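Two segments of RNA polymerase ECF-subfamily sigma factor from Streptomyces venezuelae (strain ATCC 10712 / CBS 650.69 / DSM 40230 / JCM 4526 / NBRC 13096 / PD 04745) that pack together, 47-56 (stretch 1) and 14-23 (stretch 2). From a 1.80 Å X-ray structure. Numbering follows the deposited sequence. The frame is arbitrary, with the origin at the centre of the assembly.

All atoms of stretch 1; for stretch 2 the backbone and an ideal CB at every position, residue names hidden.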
# COMPACT_ATOMS: atom_id res chain seq x y z
N THR A 47 -2.75 -6.23 -6.02
CA THR A 47 -3.42 -6.95 -4.95
C THR A 47 -4.62 -6.16 -4.44
O THR A 47 -5.72 -6.67 -4.34
CB THR A 47 -2.46 -7.25 -3.78
OG1 THR A 47 -1.44 -8.17 -4.20
CG2 THR A 47 -3.21 -7.84 -2.60
N PHE A 48 -4.39 -4.89 -4.12
CA PHE A 48 -5.50 -4.06 -3.67
C PHE A 48 -6.58 -3.85 -4.73
O PHE A 48 -7.79 -3.83 -4.42
CB PHE A 48 -4.99 -2.73 -3.12
CG PHE A 48 -4.39 -2.85 -1.76
CD1 PHE A 48 -3.02 -3.10 -1.59
CD2 PHE A 48 -5.19 -2.73 -0.63
CE1 PHE A 48 -2.48 -3.22 -0.32
CE2 PHE A 48 -4.65 -2.84 0.65
CZ PHE A 48 -3.29 -3.09 0.81
N LEU A 49 -6.16 -3.67 -5.98
CA LEU A 49 -7.12 -3.47 -7.06
C LEU A 49 -8.03 -4.68 -7.25
O LEU A 49 -9.23 -4.54 -7.54
CB LEU A 49 -6.41 -3.10 -8.37
CG LEU A 49 -5.91 -1.66 -8.47
CD1 LEU A 49 -5.07 -1.46 -9.72
CD2 LEU A 49 -7.09 -0.70 -8.47
N ARG A 50 -7.48 -5.87 -7.06
CA ARG A 50 -8.26 -7.09 -7.18
C ARG A 50 -9.27 -7.21 -6.04
O ARG A 50 -10.43 -7.57 -6.26
CB ARG A 50 -7.35 -8.32 -7.23
CG ARG A 50 -8.07 -9.63 -7.46
CD ARG A 50 -8.27 -9.89 -8.94
NE ARG A 50 -7.03 -10.27 -9.60
CZ ARG A 50 -6.64 -11.52 -9.81
NH1 ARG A 50 -7.41 -12.52 -9.41
NH2 ARG A 50 -5.50 -11.78 -10.42
N ALA A 51 -8.83 -6.89 -4.82
CA ALA A 51 -9.70 -6.94 -3.65
C ALA A 51 -10.87 -6.00 -3.85
O ALA A 51 -12.02 -6.31 -3.52
CB ALA A 51 -8.93 -6.57 -2.41
N LEU A 52 -10.56 -4.83 -4.40
CA LEU A 52 -11.54 -3.77 -4.60
C LEU A 52 -12.57 -4.23 -5.61
O LEU A 52 -13.77 -4.12 -5.37
CB LEU A 52 -10.82 -2.51 -5.09
CG LEU A 52 -11.67 -1.28 -5.43
CD1 LEU A 52 -10.80 -0.04 -5.33
CD2 LEU A 52 -12.23 -1.42 -6.82
N ARG A 53 -12.10 -4.77 -6.72
CA ARG A 53 -12.99 -5.23 -7.78
C ARG A 53 -13.89 -6.39 -7.33
O ARG A 53 -14.96 -6.58 -7.90
CB ARG A 53 -12.20 -5.62 -9.03
CG ARG A 53 -11.47 -4.46 -9.69
CD ARG A 53 -11.01 -4.83 -11.08
NE ARG A 53 -9.97 -5.86 -11.07
CZ ARG A 53 -8.69 -5.63 -11.34
NH1 ARG A 53 -8.29 -4.41 -11.65
NH2 ARG A 53 -7.82 -6.63 -11.30
N ARG A 54 -13.47 -7.15 -6.33
CA ARG A 54 -14.27 -8.27 -5.84
C ARG A 54 -14.91 -7.99 -4.49
O ARG A 54 -15.47 -8.88 -3.86
CB ARG A 54 -13.42 -9.55 -5.73
CG ARG A 54 -12.50 -9.80 -6.91
CD ARG A 54 -11.92 -11.21 -6.86
NE ARG A 54 -12.73 -12.17 -7.61
CZ ARG A 54 -12.43 -12.62 -8.82
NH1 ARG A 54 -11.32 -12.20 -9.42
NH2 ARG A 54 -13.22 -13.49 -9.43
N ILE A 55 -14.83 -6.75 -4.02
CA ILE A 55 -15.23 -6.47 -2.66
C ILE A 55 -16.73 -6.78 -2.41
O ILE A 55 -17.13 -6.98 -1.28
CB ILE A 55 -14.88 -5.02 -2.21
CG1 ILE A 55 -14.60 -4.97 -0.71
CG2 ILE A 55 -15.98 -4.03 -2.63
CD1 ILE A 55 -14.31 -3.57 -0.18
N SER A 56 -17.53 -6.83 -3.47
CA SER A 56 -18.97 -7.14 -3.31
C SER A 56 -19.20 -8.63 -3.02
O SER A 56 -20.31 -9.04 -2.65
CB SER A 56 -19.77 -6.71 -4.54
OG SER A 56 -19.39 -7.44 -5.69
N UNK A 14 -12.84 5.17 2.70
CA UNK A 14 -12.69 4.02 3.57
C UNK A 14 -11.75 3.00 2.94
O UNK A 14 -10.93 2.41 3.63
CB UNK A 14 -14.05 3.39 3.86
N UNK A 15 -11.84 2.82 1.62
CA UNK A 15 -10.92 1.88 0.97
C UNK A 15 -9.50 2.47 0.97
O UNK A 15 -8.52 1.76 1.10
CB UNK A 15 -11.38 1.57 -0.46
N UNK A 16 -9.40 3.78 0.86
CA UNK A 16 -8.09 4.42 1.00
C UNK A 16 -7.47 4.11 2.36
O UNK A 16 -6.26 3.83 2.47
CB UNK A 16 -8.21 5.93 0.81
N UNK A 17 -8.29 4.17 3.40
CA UNK A 17 -7.85 3.83 4.74
C UNK A 17 -7.44 2.35 4.86
O UNK A 17 -6.54 2.01 5.63
CB UNK A 17 -8.96 4.15 5.74
N UNK A 18 -8.12 1.47 4.14
CA UNK A 18 -7.72 0.06 4.16
C UNK A 18 -6.31 -0.05 3.57
O UNK A 18 -5.46 -0.77 4.10
CB UNK A 18 -8.71 -0.81 3.38
N UNK A 19 -6.07 0.65 2.47
CA UNK A 19 -4.72 0.73 1.91
C UNK A 19 -3.70 1.24 2.93
O UNK A 19 -2.64 0.64 3.12
CB UNK A 19 -4.72 1.64 0.68
N UNK A 20 -4.02 2.35 3.60
CA UNK A 20 -3.14 2.82 4.67
C UNK A 20 -2.79 1.74 5.70
O UNK A 20 -1.64 1.59 6.10
CB UNK A 20 -3.80 4.00 5.38
N UNK A 21 -3.79 0.97 6.12
CA UNK A 21 -3.62 0.02 7.20
C UNK A 21 -2.81 -1.22 6.77
O UNK A 21 -2.01 -1.75 7.55
CB UNK A 21 -4.99 -0.41 7.73
N UNK A 22 -3.02 -1.66 5.54
CA UNK A 22 -2.52 -2.97 5.11
C UNK A 22 -1.42 -2.94 4.05
O UNK A 22 -0.82 -3.99 3.77
CB UNK A 22 -3.69 -3.79 4.57
N UNK A 23 -1.16 -1.78 3.45
CA UNK A 23 -0.26 -1.79 2.29
C UNK A 23 1.15 -2.26 2.61
O UNK A 23 1.73 -3.02 1.82
CB UNK A 23 -0.19 -0.39 1.68

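Stretch 2 is helical throughout and runs against helix 47-53 at 140° between N-to-C directions, with axes 11.5 Å apart at closest approach. That spacing leaves room for large side chains between the backbones, and the surface offered by F48, L52 and I55 is mainly apolar.

Position 14 has nothing of stretch 1 within 5.5 Å of its ideal CB, so this contact sets no preference; any helix-compatible residue would do. It is A14.

At position 15 CA-to-CB points toward stretch 1, yet the ideal CB is still 5.2 Å from L52 CD1. A long apolar or aromatic side chain is needed to cross that gap, and leucine, methionine or phenylalanine would all be reasonable. The residue is F15, with chi1 at -165° (t). Its ring enters between F48, L52 and I55: F15 CZ lies 3.5 Å from L52 CB, and L52 CD1 sits over one face, 4.0 Å from the F15 ring centroid and 19° off the normal, a CH-pi contact. At the ring edge, F15 CZ is 3.5 Å from F48 O and F15 CD1 is 4.2 Å from I55 CD1. The carbonyl F48 O is already the acceptor for L52 N at 2.9 Å, within its own helix.

Positions 16 and 17 are out of reach, and their helical angles (-58/-43 and -64/-35) demand nothing unusual. Stretch 1 sets no preference at either, so any helix-compatible residue, polar or charged ones included, would suit. They are G16 and R17; the latter forms a salt bridge along its own helix, R17 NH2 to the OD2 of residue 20 at 3.1 Å.

Position 18 points toward stretch 1, but its ideal CB is 5.3 Å from F48 CE2. A medium-sized apolar residue suits this margin. L18 is found, and its side chain comes no nearer than 5.1 Å; the closer approach is by backbone, L18 O to F48 CE2 at 4.1 Å.

Position 19 is the register partner of F48, the CA atoms being 7.4 Å apart. CA-to-CB points sideways and the ideal CB is 4.5 Å from F48 CE2, so a flat or branched apolar side chain could lie along the phenyl ring. Y19, with chi1 at 178° (t), turns its edge to the face of F48: centroids are 5.1 Å apart, planes at 66°, and Y19 CD1 is 3.9 Å from F48 CD1. Its OH is hydrogen-bonded elsewhere in the structure.

Positions 20 and 21 touch nothing here, and polar residues would fit. They are D20, the acid of the salt bridge, and Q21, whose end leads away.

Position 22 points CA-to-CB toward stretch 1 and brings its ideal CB to 3.8 Å from F48 CZ, so bulk beyond CB must be steered aside. A small residue would suit, or a longer or aromatic one whose rotamer carries its end away from F48. Y22 does this with chi1 at -70° (m): Y22 CB stays 3.8 Å from F48 CZ while the ring leads away.

At position 23 the ideal CB is 4.2 Å from F48 CE1, and CA-to-CB points sideways; a small residue packs easily. S23 places its CA 3.6 Å from F48 CZ, making backbone part of the F48 pocket.

Stretch 2 (14-23) AFGRLYDQYS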
# COMPACT_ATOMS: atom_id res chain seq x y z
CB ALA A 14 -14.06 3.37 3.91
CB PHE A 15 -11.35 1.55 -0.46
CG PHE A 15 -10.64 0.34 -1.01
CD1 PHE A 15 -11.15 -0.93 -0.80
CD2 PHE A 15 -9.44 0.47 -1.70
CE1 PHE A 15 -10.49 -2.06 -1.30
CE2 PHE A 15 -8.76 -0.66 -2.19
CZ PHE A 15 -9.29 -1.91 -1.97
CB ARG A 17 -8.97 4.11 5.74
CG ARG A 17 -9.46 5.55 5.72
CD ARG A 17 -8.87 6.33 6.88
NE ARG A 17 -7.43 6.19 6.94
CZ ARG A 17 -6.76 5.85 8.04
NH1 ARG A 17 -7.41 5.63 9.18
NH2 ARG A 17 -5.44 5.74 8.01
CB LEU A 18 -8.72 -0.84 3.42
CG LEU A 18 -10.06 -1.07 4.14
CD1 LEU A 18 -11.03 -1.86 3.27
CD2 LEU A 18 -9.83 -1.74 5.48
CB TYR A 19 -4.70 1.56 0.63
CG TYR A 19 -3.30 1.70 0.06
CD1 TYR A 19 -2.78 0.72 -0.79
CD2 TYR A 19 -2.50 2.79 0.38
CE1 TYR A 19 -1.49 0.83 -1.31
CE2 TYR A 19 -1.21 2.91 -0.13
CZ TYR A 19 -0.71 1.93 -0.98
OH TYR A 19 0.56 2.05 -1.48
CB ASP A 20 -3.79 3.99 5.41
CG ASP A 20 -4.05 5.18 4.53
OD1 ASP A 20 -3.42 5.33 3.46
OD2 ASP A 20 -4.92 6.00 4.94
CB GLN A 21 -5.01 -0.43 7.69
CG GLN A 21 -5.03 -1.54 8.73
CD GLN A 21 -6.44 -1.79 9.27
OE1 GLN A 21 -7.38 -1.05 8.96
NE2 GLN A 21 -6.59 -2.83 10.08
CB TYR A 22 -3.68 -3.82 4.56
CG TYR A 22 -4.64 -4.28 5.60
CD1 TYR A 22 -5.88 -3.68 5.73
CD2 TYR A 22 -4.33 -5.34 6.46
CE1 TYR A 22 -6.81 -4.12 6.69
CE2 TYR A 22 -5.26 -5.79 7.43
CZ TYR A 22 -6.49 -5.16 7.53
OH TYR A 22 -7.42 -5.59 8.47
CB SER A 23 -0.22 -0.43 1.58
OG SER A 23 0.24 0.57 2.46
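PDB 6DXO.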